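Local coordinates for protein alkyl hydroperoxide reductase AhpD (Deinococcus radiodurans R1, PDB 6K40) that probably reduces peroxides as an AhpD-like, all-helical member of the carboxymuconolactone decarboxylase family, at residues 18-23 against 49-54; 43-48 against 187-192; 72-77 against 161-166; 85-90 against 172-177; 93-98 against 176-181. One frame throughout, in Å; residues are numbered along the deposited sequence.

Contact 1. Residues 18-23 against 49-54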
# COMPACT_ATOMS: atom_id res chain seq x y z
N ALA A 18 24.08 5.71 -12.76
CA ALA A 18 25.19 6.12 -11.92
C ALA A 18 24.72 7.16 -10.91
O ALA A 18 23.87 8.00 -11.21
CB ALA A 18 26.33 6.67 -12.77
N VAL A 19 25.30 7.11 -9.72
CA VAL A 19 24.97 8.04 -8.64
C VAL A 19 26.17 8.95 -8.44
O VAL A 19 27.30 8.46 -8.37
CB VAL A 19 24.62 7.29 -7.34
CG1 VAL A 19 23.96 8.23 -6.34
CG2 VAL A 19 23.71 6.11 -7.63
N PRO A 20 25.98 10.27 -8.36
CA PRO A 20 27.13 11.15 -8.13
C PRO A 20 27.72 10.91 -6.75
O PRO A 20 26.99 10.75 -5.77
CB PRO A 20 26.51 12.56 -8.24
CG PRO A 20 25.06 12.36 -7.95
CD PRO A 20 24.72 11.01 -8.52
N THR A 21 29.06 10.86 -6.67
CA THR A 21 29.77 10.70 -5.39
C THR A 21 30.14 12.05 -4.79
O THR A 21 29.81 13.11 -5.32
CB THR A 21 31.02 9.85 -5.56
OG1 THR A 21 31.83 10.44 -6.58
CG2 THR A 21 30.66 8.42 -5.90
N GLU A 22 30.85 12.05 -3.65
CA GLU A 22 31.23 13.34 -3.10
C GLU A 22 32.24 14.04 -3.98
O GLU A 22 32.48 15.24 -3.83
CB GLU A 22 31.97 13.21 -1.78
CG GLU A 22 31.40 13.95 -0.61
CD GLU A 22 31.85 13.33 0.67
OE1 GLU A 22 31.04 12.79 1.47
OE2 GLU A 22 33.03 13.62 0.98
N ASP A 23 32.87 13.29 -4.87
CA ASP A 23 33.95 13.87 -5.63
C ASP A 23 33.44 14.59 -6.86
O ASP A 23 33.90 15.68 -7.19
CB ASP A 23 34.94 12.76 -6.00
CG ASP A 23 35.89 12.42 -4.87
OD1 ASP A 23 36.05 11.22 -4.57
OD2 ASP A 23 36.50 13.35 -4.29
N ALA A 49 20.33 10.03 -5.94
CA ALA A 49 20.12 9.35 -7.21
C ALA A 49 19.75 10.33 -8.32
O ALA A 49 20.37 10.34 -9.39
CB ALA A 49 19.04 8.28 -7.06
N GLN A 50 18.74 11.17 -8.09
CA GLN A 50 18.27 12.07 -9.14
C GLN A 50 19.24 13.21 -9.42
O GLN A 50 19.08 13.89 -10.44
CB GLN A 50 16.90 12.63 -8.76
CG GLN A 50 16.03 12.99 -9.95
CD GLN A 50 14.64 13.39 -9.52
OE1 GLN A 50 13.97 12.67 -8.79
NE2 GLN A 50 14.19 14.56 -9.98
N ALA A 51 20.23 13.43 -8.57
CA ALA A 51 21.13 14.56 -8.71
C ALA A 51 22.25 14.32 -9.72
O ALA A 51 23.18 15.13 -9.78
CB ALA A 51 21.74 14.92 -7.35
N LEU A 52 22.18 13.24 -10.50
CA LEU A 52 23.21 12.99 -11.50
C LEU A 52 23.30 14.14 -12.49
O LEU A 52 24.40 14.49 -12.95
CB LEU A 52 22.93 11.67 -12.22
CG LEU A 52 23.93 11.24 -13.30
CD1 LEU A 52 25.25 10.81 -12.68
CD2 LEU A 52 23.35 10.13 -14.16
N ASN A 53 22.16 14.74 -12.84
CA ASN A 53 22.11 15.97 -13.63
C ASN A 53 21.88 17.13 -12.66
O ASN A 53 20.74 17.41 -12.28
CB ASN A 53 21.02 15.90 -14.69
CG ASN A 53 21.31 14.86 -15.76
OD1 ASN A 53 22.40 14.29 -15.79
ND2 ASN A 53 20.35 14.62 -16.64
N GLY A 54 22.97 17.79 -12.27
CA GLY A 54 22.96 18.77 -11.19
C GLY A 54 21.97 19.92 -11.27
O GLY A 54 21.13 20.08 -10.37
O HOH W 1 21.08 8.10 -11.00
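P20 sets its ring on the turn that follows helix 45-49. Its CB leaves the backbone toward this turn. Its CG lies 3.8 Å from A51 O and also touches A51 CB. Its CD sits 3.9 Å from L52 CA and close to L52 CB. The pyrrolidine ring therefore rests on both backbone and side chains of the turn. A18 meets the same turn through its carbonyl group. A18 O lies 3.5 Å from L52 CD1 and 3.7 Å from L52 CD2, against both methyls. L52 has CG anti to its backbone N (chi1 -179°), which lays the branch alongside A18, where CD1 also approaches A18 CB. V19, next to A18 in the chain, brings CG1 to 4.1 Å from A49 N.

No direct hydrogen bond joins the two segments. One water bridges them instead. It donates to A18 O at 2.8 Å and to A49 O at 2.8 Å, so both of its hydrogens are used on carbonyls. A18 O thus meets the water as well as the L52 methyls.

Further residues surround these groups. P20 and V19 both touch the carbonyl O of R48. A25 packs on P20, F186 and S15 on A49, and F57 of helix 54-69 on A51.

This is a partly buried contact of packing and one bridging water, far from the centre of the chain. It lays the extended N-terminal loop that precedes helix 27-40 across the short connection between helices 45-49 and 54-69.

Contact 2. Residues 43-48 against 187-192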
# COMPACT_ATOMS: atom_id res chain seq x y z
N VAL A 43 20.47 11.71 4.50
CA VAL A 43 20.25 12.37 3.21
C VAL A 43 19.27 11.52 2.42
O VAL A 43 19.56 10.35 2.13
CB VAL A 43 21.57 12.56 2.43
CG1 VAL A 43 21.30 13.25 1.11
CG2 VAL A 43 22.56 13.37 3.25
N PRO A 44 18.10 12.05 2.05
CA PRO A 44 17.16 11.28 1.23
C PRO A 44 17.82 10.71 -0.02
O PRO A 44 18.54 11.42 -0.74
CB PRO A 44 16.08 12.30 0.88
CG PRO A 44 16.11 13.26 2.03
CD PRO A 44 17.55 13.35 2.46
N ASN A 45 17.57 9.43 -0.28
CA ASN A 45 18.23 8.75 -1.39
C ASN A 45 17.88 9.37 -2.74
O ASN A 45 18.66 9.23 -3.69
CB ASN A 45 17.87 7.26 -1.39
CG ASN A 45 18.60 6.48 -0.31
OD1 ASN A 45 19.68 6.88 0.13
ND2 ASN A 45 18.02 5.37 0.12
N VAL A 46 16.73 10.04 -2.85
CA VAL A 46 16.42 10.74 -4.09
C VAL A 46 17.43 11.86 -4.33
O VAL A 46 17.84 12.11 -5.47
CB VAL A 46 14.97 11.25 -4.08
CG1 VAL A 46 14.75 12.29 -2.98
CG2 VAL A 46 14.61 11.83 -5.45
N PHE A 47 17.86 12.53 -3.26
CA PHE A 47 18.84 13.61 -3.37
C PHE A 47 20.16 13.11 -3.92
O PHE A 47 20.93 13.90 -4.49
CB PHE A 47 19.06 14.27 -2.01
CG PHE A 47 17.90 15.10 -1.53
CD1 PHE A 47 16.80 15.32 -2.34
CD2 PHE A 47 17.92 15.67 -0.27
CE1 PHE A 47 15.74 16.09 -1.90
CE2 PHE A 47 16.86 16.44 0.18
CZ PHE A 47 15.77 16.65 -0.64
N ARG A 48 20.47 11.83 -3.74
CA ARG A 48 21.67 11.24 -4.30
C ARG A 48 21.44 10.74 -5.72
O ARG A 48 22.24 11.01 -6.62
CB ARG A 48 22.17 10.09 -3.43
CG ARG A 48 22.58 10.49 -2.02
CD ARG A 48 23.45 9.41 -1.39
NE ARG A 48 23.75 9.70 0.00
CZ ARG A 48 24.72 10.52 0.40
NH1 ARG A 48 25.49 11.13 -0.49
NH2 ARG A 48 24.92 10.72 1.70
N VAL A 187 15.24 3.91 -4.19
CA VAL A 187 14.97 3.12 -2.99
C VAL A 187 14.79 4.07 -1.82
O VAL A 187 15.67 4.89 -1.56
CB VAL A 187 16.10 2.11 -2.70
CG1 VAL A 187 15.74 1.24 -1.51
CG2 VAL A 187 16.39 1.27 -3.93
N PRO A 188 13.69 3.98 -1.08
CA PRO A 188 13.50 4.88 0.07
C PRO A 188 14.43 4.51 1.22
O PRO A 188 14.76 3.35 1.44
CB PRO A 188 12.03 4.67 0.45
CG PRO A 188 11.71 3.30 -0.02
CD PRO A 188 12.57 3.05 -1.24
N ASN A 189 14.84 5.54 1.97
CA ASN A 189 15.71 5.33 3.11
C ASN A 189 15.01 4.48 4.17
O ASN A 189 13.79 4.60 4.35
CB ASN A 189 16.13 6.67 3.73
CG ASN A 189 16.86 7.57 2.75
OD1 ASN A 189 16.26 8.12 1.83
ND2 ASN A 189 18.16 7.72 2.94
N PRO A 190 15.73 3.60 4.86
CA PRO A 190 15.10 2.78 5.90
C PRO A 190 14.42 3.60 6.99
O PRO A 190 13.44 3.13 7.58
CB PRO A 190 16.26 1.96 6.47
CG PRO A 190 17.31 1.98 5.39
CD PRO A 190 17.18 3.33 4.74
N GLU A 191 14.93 4.80 7.28
CA GLU A 191 14.36 5.63 8.34
C GLU A 191 12.88 5.92 8.12
O GLU A 191 12.12 6.02 9.09
CB GLU A 191 15.15 6.94 8.46
CG GLU A 191 16.55 6.77 9.03
CD GLU A 191 17.59 6.44 7.96
OE1 GLU A 191 17.19 6.08 6.83
OE2 GLU A 191 18.80 6.54 8.25
N TYR A 192 12.47 6.08 6.86
CA TYR A 192 11.08 6.40 6.57
C TYR A 192 10.12 5.33 7.08
O TYR A 192 8.99 5.65 7.48
CB TYR A 192 10.89 6.60 5.06
CG TYR A 192 11.54 7.85 4.52
CD1 TYR A 192 11.18 9.10 5.00
CD2 TYR A 192 12.49 7.78 3.51
CE1 TYR A 192 11.77 10.25 4.50
CE2 TYR A 192 13.08 8.93 3.00
CZ TYR A 192 12.71 10.16 3.50
OH TYR A 192 13.30 11.30 2.99
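N45 and N189 join two loops, each leading into a short helix, 45-49 and 190-194. The contact ties the C-terminal tail of this all-helical AhpD-like fold to its N-terminal part.

Three hydrogen bonds carry it. The amide of N189 holds the backbone of 43-45 at two points. Its OD1 accepts from N45 N at 2.8 Å, with the donor in the carbonyl plane on a lone pair and the bond fairly straight at 158°. Its ND2 donates to V43 O at 3.1 Å, a more bent bond at 142°, made from above the plane of the V43 carbonyl. N45 returns the grip. Its ND2 donates to V187 O at 2.9 Å. The acceptor lies in the plane of the N45 amide, while the donor stands above the V187 carbonyl plane. In both asparagines CG is anti to the carbonyl carbon and beside the backbone N, which points each amide at the other segment.

The two amides are also stacked, with planes 24° apart. N189 CG lies 3.6 Å from N45 ND2.

Packing completes the contact. P44 CA comes within 3.3 Å of N189 OD1. Around the two segments, F42 meets the Y192 ring edge-to-face. Y94 of helix 93-107 touches P44 and bonds through its OH to V46 N. The Y192 side chain runs at about a right angle to the P44 ring, and its OH ends 3.6 Å from P44 CG and 3.6 Å from P44 CB.

Contact 3. Residues 72-77 against 161-166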
# COMPACT_ATOMS: atom_id res chain seq x y z
N GLY A 72 1.70 27.18 1.79
CA GLY A 72 0.89 27.43 0.62
C GLY A 72 -0.58 27.42 0.93
O GLY A 72 -1.00 27.56 2.08
N GLY A 73 -1.38 27.25 -0.13
CA GLY A 73 -2.83 27.26 0.02
C GLY A 73 -3.40 26.02 0.67
O GLY A 73 -4.54 26.06 1.14
N LEU A 74 -2.64 24.94 0.72
CA LEU A 74 -3.07 23.69 1.33
C LEU A 74 -2.17 23.37 2.52
O LEU A 74 -1.00 23.74 2.55
CB LEU A 74 -3.03 22.53 0.33
CG LEU A 74 -3.99 22.58 -0.87
CD1 LEU A 74 -3.68 21.45 -1.85
CD2 LEU A 74 -5.44 22.50 -0.41
N SER A 75 -2.75 22.71 3.52
CA SER A 75 -1.97 22.21 4.64
C SER A 75 -1.02 21.11 4.18
O SER A 75 -1.21 20.48 3.13
CB SER A 75 -2.88 21.69 5.75
OG SER A 75 -3.36 20.39 5.43
N ASN A 76 0.02 20.87 4.98
CA ASN A 76 0.92 19.76 4.70
C ASN A 76 0.19 18.42 4.73
O ASN A 76 0.49 17.52 3.93
CB ASN A 76 2.08 19.76 5.70
CG ASN A 76 3.06 20.89 5.45
OD1 ASN A 76 3.07 21.88 6.18
ND2 ASN A 76 3.87 20.75 4.42
N ALA A 77 -0.78 18.27 5.64
CA ALA A 77 -1.51 17.01 5.73
C ALA A 77 -2.29 16.73 4.45
O ALA A 77 -2.32 15.59 3.97
CB ALA A 77 -2.45 17.03 6.94
N ASP A 161 -9.81 28.89 -5.66
CA ASP A 161 -9.18 28.61 -6.94
C ASP A 161 -7.67 28.43 -6.78
O ASP A 161 -7.07 27.57 -7.43
CB ASP A 161 -9.48 29.74 -7.93
CG ASP A 161 -10.90 29.66 -8.47
OD1 ASP A 161 -11.70 28.87 -7.93
OD2 ASP A 161 -11.21 30.40 -9.43
N GLU A 162 -7.05 29.21 -5.89
CA GLU A 162 -5.63 29.04 -5.63
C GLU A 162 -5.35 27.67 -5.02
O GLU A 162 -4.39 26.99 -5.40
CB GLU A 162 -5.13 30.17 -4.72
CG GLU A 162 -5.05 31.53 -5.40
CD GLU A 162 -6.40 32.24 -5.49
OE1 GLU A 162 -7.34 31.83 -4.78
OE2 GLU A 162 -6.51 33.21 -6.26
N ALA A 163 -6.18 27.25 -4.06
CA ALA A 163 -6.01 25.92 -3.47
C ALA A 163 -6.26 24.82 -4.49
O ALA A 163 -5.61 23.78 -4.46
CB ALA A 163 -6.94 25.76 -2.27
N ILE A 164 -7.21 25.04 -5.41
CA ILE A 164 -7.47 24.04 -6.45
C ILE A 164 -6.28 23.92 -7.39
O ILE A 164 -5.87 22.82 -7.76
CB ILE A 164 -8.76 24.39 -7.20
CG1 ILE A 164 -9.98 24.15 -6.31
CG2 ILE A 164 -8.86 23.59 -8.49
CD1 ILE A 164 -11.30 24.55 -6.95
N LEU A 165 -5.70 25.06 -7.78
CA LEU A 165 -4.50 25.03 -8.61
C LEU A 165 -3.36 24.33 -7.89
O LEU A 165 -2.63 23.52 -8.50
CB LEU A 165 -4.10 26.46 -8.99
CG LEU A 165 -2.77 26.69 -9.71
CD1 LEU A 165 -2.64 25.78 -10.93
CD2 LEU A 165 -2.61 28.15 -10.11
N GLU A 166 -3.20 24.59 -6.59
CA GLU A 166 -2.15 23.93 -5.82
C GLU A 166 -2.38 22.42 -5.76
O GLU A 166 -1.43 21.64 -5.91
CB GLU A 166 -2.09 24.51 -4.41
CG GLU A 166 -0.91 24.03 -3.58
CD GLU A 166 -0.65 24.90 -2.36
OE1 GLU A 166 -0.60 24.36 -1.24
OE2 GLU A 166 -0.50 26.14 -2.53
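E166 OE2 accepts from G73 N at 2.8 Å, on the syn side, tilted somewhat out of the carboxylate plane, with a fairly straight bond of 156°. The next backbone N-H is held too: L74 N donates to E166 OE1 at 2.9 Å, from well above the carboxylate plane. One glutamate thus binds two successive peptide N-H groups. It ties the loop leading into helix 76-90 to the first turns of helix 161-184, in the AhpD-like helical fold.

E166 reaches the loop with CG anti to its backbone N (chi1 -172°) and an extended chain beyond. L74 and E166 run past each other in opposite directions, and L74 CB lies 3.4 Å from E166 OE1. A long, weak ion pair with R79 NE also reaches OE1, and this charge may stabilise the carboxylate.

Just past L74, S75 is the N-cap residue of helix 76-90. L159 touches the L74 side chain, and S160 OG bonds to A163 N.

L74 also packs on A163: CD2 is 4.0 Å from A163 CB, while CD1 is 4.0 Å from A163 O.

Contact 4. Residues 85-90 against 172-177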
# COMPACT_ATOMS: atom_id res chain seq x y z
N VAL A 85 -2.16 8.96 -1.92
CA VAL A 85 -3.13 8.36 -2.83
C VAL A 85 -2.50 8.12 -4.20
O VAL A 85 -2.59 7.02 -4.77
CB VAL A 85 -4.39 9.23 -2.94
CG1 VAL A 85 -5.25 8.79 -4.12
CG2 VAL A 85 -5.19 9.17 -1.64
N VAL A 86 -1.83 9.14 -4.74
CA VAL A 86 -1.26 9.04 -6.08
C VAL A 86 -0.17 7.98 -6.11
O VAL A 86 -0.09 7.17 -7.05
CB VAL A 86 -0.73 10.41 -6.54
CG1 VAL A 86 -0.04 10.29 -7.89
CG2 VAL A 86 -1.87 11.41 -6.60
N SER A 87 0.69 7.95 -5.09
CA SER A 87 1.79 6.99 -5.08
C SER A 87 1.28 5.56 -4.93
O SER A 87 1.86 4.64 -5.52
CB SER A 87 2.75 7.35 -3.94
OG SER A 87 3.25 8.66 -4.13
N GLY A 88 0.20 5.36 -4.18
CA GLY A 88 -0.41 4.04 -4.14
C GLY A 88 -1.00 3.63 -5.48
O GLY A 88 -0.88 2.47 -5.89
N LEU A 89 -1.62 4.58 -6.18
CA LEU A 89 -2.21 4.26 -7.48
C LEU A 89 -1.14 3.90 -8.50
O LEU A 89 -1.29 2.92 -9.24
CB LEU A 89 -3.04 5.44 -7.97
CG LEU A 89 -4.38 5.62 -7.26
CD1 LEU A 89 -5.06 6.88 -7.75
CD2 LEU A 89 -5.25 4.39 -7.46
N ASN A 90 -0.06 4.68 -8.56
CA ASN A 90 1.01 4.39 -9.50
C ASN A 90 1.96 3.31 -9.00
O ASN A 90 2.82 2.87 -9.77
CB ASN A 90 1.80 5.67 -9.81
CG ASN A 90 1.00 6.66 -10.64
OD1 ASN A 90 0.31 6.28 -11.58
ND2 ASN A 90 1.08 7.94 -10.28
N ALA A 172 -0.37 16.23 -10.09
CA ALA A 172 0.42 16.04 -11.30
C ALA A 172 1.91 15.88 -10.98
O ALA A 172 2.61 15.08 -11.61
CB ALA A 172 0.17 17.20 -12.26
N MET A 173 2.40 16.60 -9.97
CA MET A 173 3.80 16.50 -9.59
C MET A 173 4.12 15.13 -9.02
O MET A 173 5.23 14.61 -9.22
CB MET A 173 4.13 17.60 -8.57
CG MET A 173 5.51 17.52 -7.93
SD MET A 173 6.89 17.40 -9.09
CE MET A 173 6.51 18.70 -10.25
N PHE A 174 3.17 14.50 -8.33
CA PHE A 174 3.46 13.16 -7.86
C PHE A 174 3.27 12.14 -8.97
O PHE A 174 3.97 11.12 -8.98
CB PHE A 174 2.63 12.84 -6.62
CG PHE A 174 3.25 13.38 -5.38
CD1 PHE A 174 4.32 12.73 -4.79
CD2 PHE A 174 2.81 14.58 -4.84
CE1 PHE A 174 4.92 13.24 -3.66
CE2 PHE A 174 3.41 15.10 -3.71
CZ PHE A 174 4.47 14.43 -3.12
N ASN A 175 2.40 12.42 -9.94
CA ASN A 175 2.40 11.60 -11.16
C ASN A 175 3.74 11.68 -11.88
O ASN A 175 4.10 10.75 -12.61
CB ASN A 175 1.27 12.03 -12.08
CG ASN A 175 -0.00 11.27 -11.82
OD1 ASN A 175 -0.16 10.13 -12.28
ND2 ASN A 175 -0.92 11.87 -11.08
N MET A 176 4.49 12.77 -11.69
CA MET A 176 5.83 12.87 -12.27
C MET A 176 6.88 12.14 -11.43
O MET A 176 7.70 11.38 -11.96
CB MET A 176 6.24 14.34 -12.43
CG MET A 176 7.73 14.49 -12.66
SD MET A 176 8.48 15.96 -11.96
CE MET A 176 8.18 17.14 -13.26
N THR A 177 6.87 12.38 -10.11
CA THR A 177 7.90 11.79 -9.26
C THR A 177 7.76 10.27 -9.19
O THR A 177 8.77 9.55 -9.14
CB THR A 177 7.87 12.39 -7.86
OG1 THR A 177 6.61 12.10 -7.23
CG2 THR A 177 8.08 13.90 -7.91
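The amides of N90 and N175 meet with their planes 76° apart. N90 ND2 donates to N175 OD1 at 3.2 Å in a nearly straight bond. The acceptor lies in the N90 amide plane, but the donor stands above the N175 carbonyl plane, 69° out of it. Both amides have other partners. N90 ND2 also bonds to N178 OD1, and N175 ND2 bonds to I171 O and T140 OG1. The F174 ring is met obliquely by S87 OG, 4.3 Å from F174 CD1. S87 OG in turn bonds to A83 O. The ring leads away from helix 85-90 and meets H99 edge-to-face.

V86 adds an apolar contact. Its CG1 lies 3.9 Å from F174 CB and 3.7 Å from N175 ND2. CG1 is anti to the V86 backbone N, which sends that methyl to the second helix.

The axes of the two short segments approach to 9.3 Å at 40°, their N-to-C directions roughly alike. A glycerol, probably from the crystallisation liquor, lies about 5 Å from the F174 side chain.

V68 of helix 54-69 touches F174, and T140 of helix 127-141 touches V86 and N90. C95 of helix 93-107 touches S87, and the second subunit reaches helix 76-90 at L89.

Contact 5. Residues 93-98 against 176-181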
# COMPACT_ATOMS: atom_id res chain seq x y z
N VAL A 93 7.17 2.69 -4.78
CA VAL A 93 7.55 2.33 -3.42
C VAL A 93 8.23 3.50 -2.72
O VAL A 93 7.96 3.77 -1.54
CB VAL A 93 8.45 1.08 -3.43
CG1 VAL A 93 9.07 0.85 -2.06
CG2 VAL A 93 7.65 -0.14 -3.87
N TYR A 94 9.13 4.20 -3.41
CA TYR A 94 9.83 5.32 -2.80
C TYR A 94 8.83 6.34 -2.27
O TYR A 94 8.87 6.71 -1.08
CB TYR A 94 10.79 5.98 -3.79
CG TYR A 94 11.73 6.98 -3.14
CD1 TYR A 94 11.28 8.25 -2.75
CD2 TYR A 94 13.05 6.65 -2.89
CE1 TYR A 94 12.14 9.15 -2.15
CE2 TYR A 94 13.91 7.55 -2.28
CZ TYR A 94 13.45 8.80 -1.92
OH TYR A 94 14.31 9.69 -1.31
N CYS A 95 7.94 6.81 -3.14
CA CYS A 95 7.01 7.86 -2.73
C CYS A 95 5.99 7.32 -1.74
O CYS A 95 5.68 8.00 -0.76
CB CYS A 95 6.32 8.46 -3.96
SG CYS A 95 7.42 9.28 -5.14
N ALA A 96 5.55 6.08 -1.91
CA ALA A 96 4.63 5.48 -0.94
C ALA A 96 5.24 5.50 0.46
O ALA A 96 4.64 6.04 1.39
CB ALA A 96 4.26 4.05 -1.34
N VAL A 97 6.46 4.98 0.60
CA VAL A 97 7.08 4.89 1.92
C VAL A 97 7.33 6.28 2.50
O VAL A 97 6.90 6.59 3.62
CB VAL A 97 8.37 4.06 1.85
CG1 VAL A 97 9.12 4.13 3.17
CG2 VAL A 97 8.05 2.61 1.48
N SER A 98 8.03 7.14 1.75
CA SER A 98 8.45 8.42 2.33
C SER A 98 7.25 9.32 2.62
O SER A 98 7.13 9.88 3.72
CB SER A 98 9.45 9.12 1.40
OG SER A 98 8.96 9.22 0.08
N MET A 176 4.49 12.77 -11.69
CA MET A 176 5.83 12.87 -12.27
C MET A 176 6.88 12.14 -11.43
O MET A 176 7.70 11.38 -11.96
CB MET A 176 6.24 14.34 -12.43
CG MET A 176 7.73 14.49 -12.66
SD MET A 176 8.48 15.96 -11.96
CE MET A 176 8.18 17.14 -13.26
N THR A 177 6.87 12.38 -10.11
CA THR A 177 7.90 11.79 -9.26
C THR A 177 7.76 10.27 -9.19
O THR A 177 8.77 9.55 -9.14
CB THR A 177 7.87 12.39 -7.86
OG1 THR A 177 6.61 12.10 -7.23
CG2 THR A 177 8.08 13.90 -7.91
N ASN A 178 6.52 9.76 -9.19
CA ASN A 178 6.31 8.32 -9.27
C ASN A 178 7.01 7.73 -10.49
O ASN A 178 7.70 6.71 -10.40
CB ASN A 178 4.82 8.01 -9.31
CG ASN A 178 4.12 8.32 -8.01
OD1 ASN A 178 2.89 8.27 -7.94
ND2 ASN A 178 4.89 8.64 -6.98
N ARG A 179 6.83 8.37 -11.64
CA ARG A 179 7.40 7.84 -12.87
C ARG A 179 8.92 7.89 -12.84
O ARG A 179 9.59 6.92 -13.21
CB ARG A 179 6.84 8.59 -14.07
CG ARG A 179 5.48 8.05 -14.48
CD ARG A 179 4.69 9.01 -15.34
NE ARG A 179 3.46 8.38 -15.81
CZ ARG A 179 2.29 8.48 -15.20
NH1 ARG A 179 2.17 9.21 -14.09
NH2 ARG A 179 1.23 7.85 -15.70
N VAL A 180 9.49 9.00 -12.35
CA VAL A 180 10.95 9.08 -12.27
C VAL A 180 11.49 7.99 -11.35
O VAL A 180 12.40 7.22 -11.73
CB VAL A 180 11.38 10.48 -11.80
CG1 VAL A 180 12.88 10.50 -11.50
CG2 VAL A 180 11.03 11.53 -12.85
N SER A 181 10.93 7.88 -10.14
CA SER A 181 11.45 6.95 -9.15
C SER A 181 11.27 5.49 -9.58
O SER A 181 12.15 4.66 -9.34
CB SER A 181 10.77 7.19 -7.80
OG SER A 181 11.15 8.43 -7.24
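C95 has SG anti to its carbonyl carbon and beside the backbone N (chi1 -63°). N178 places its CG in the same way, and its chi2 of 171° turns ND2, not OD1, to the sulphur. C95 is the second cysteine of a C-X-X-C motif that begins at C92. In AhpD relatives this motif carries the redox-active cysteines, so the contact probably lines the active site.

C95 SG lies 3.2 Å from N178 ND2 and 3.6 Å from T177 OG1. N178 ND2 is also 3.3 Å from C95 CB, so it lies beside both CB and SG of C95. No hydrogen bond is assigned across the contact. The N178 amide has partners of its own: besides N90, S87 OG bonds to ND2. A glycerol, probably from the crystallisation liquor, lies about 3 Å from the C95 side chain.

The N-to-C directions of the segments make 124°, and their axes come within 9.1 Å. The second subunit packs on helix 93-107 through V118. S181 OG turns back to T177 O in a weak bond and lies 4.4 Å from C95 SG. The Y94 ring leads away toward contact 2, while Y94 CB meets S181 CB at 4.2 Å.

From the N terminus, contact 1 closes the first loop, 18-54, joining the N-terminal segment to the turn before helix 54-69. Contact 2 opens inside that loop, at 43-48, and closes only at 187-192. The two contacts therefore cross, and they touch through R48. Contact 2 also encloses contacts 3, 4 and 5. Contact 3 ties the start of helix 76-90 to the start of helix 161-184, and contact 4 ties the same helices further along. Contact 5 adds helix 93-107. Contact 3 crosses both 4 and 5, while contacts 4 and 5 share M176 and T177, their centres about 7 Å apart. Contact 3 lies on the opposite side of the chain centre from contacts 1 and 2.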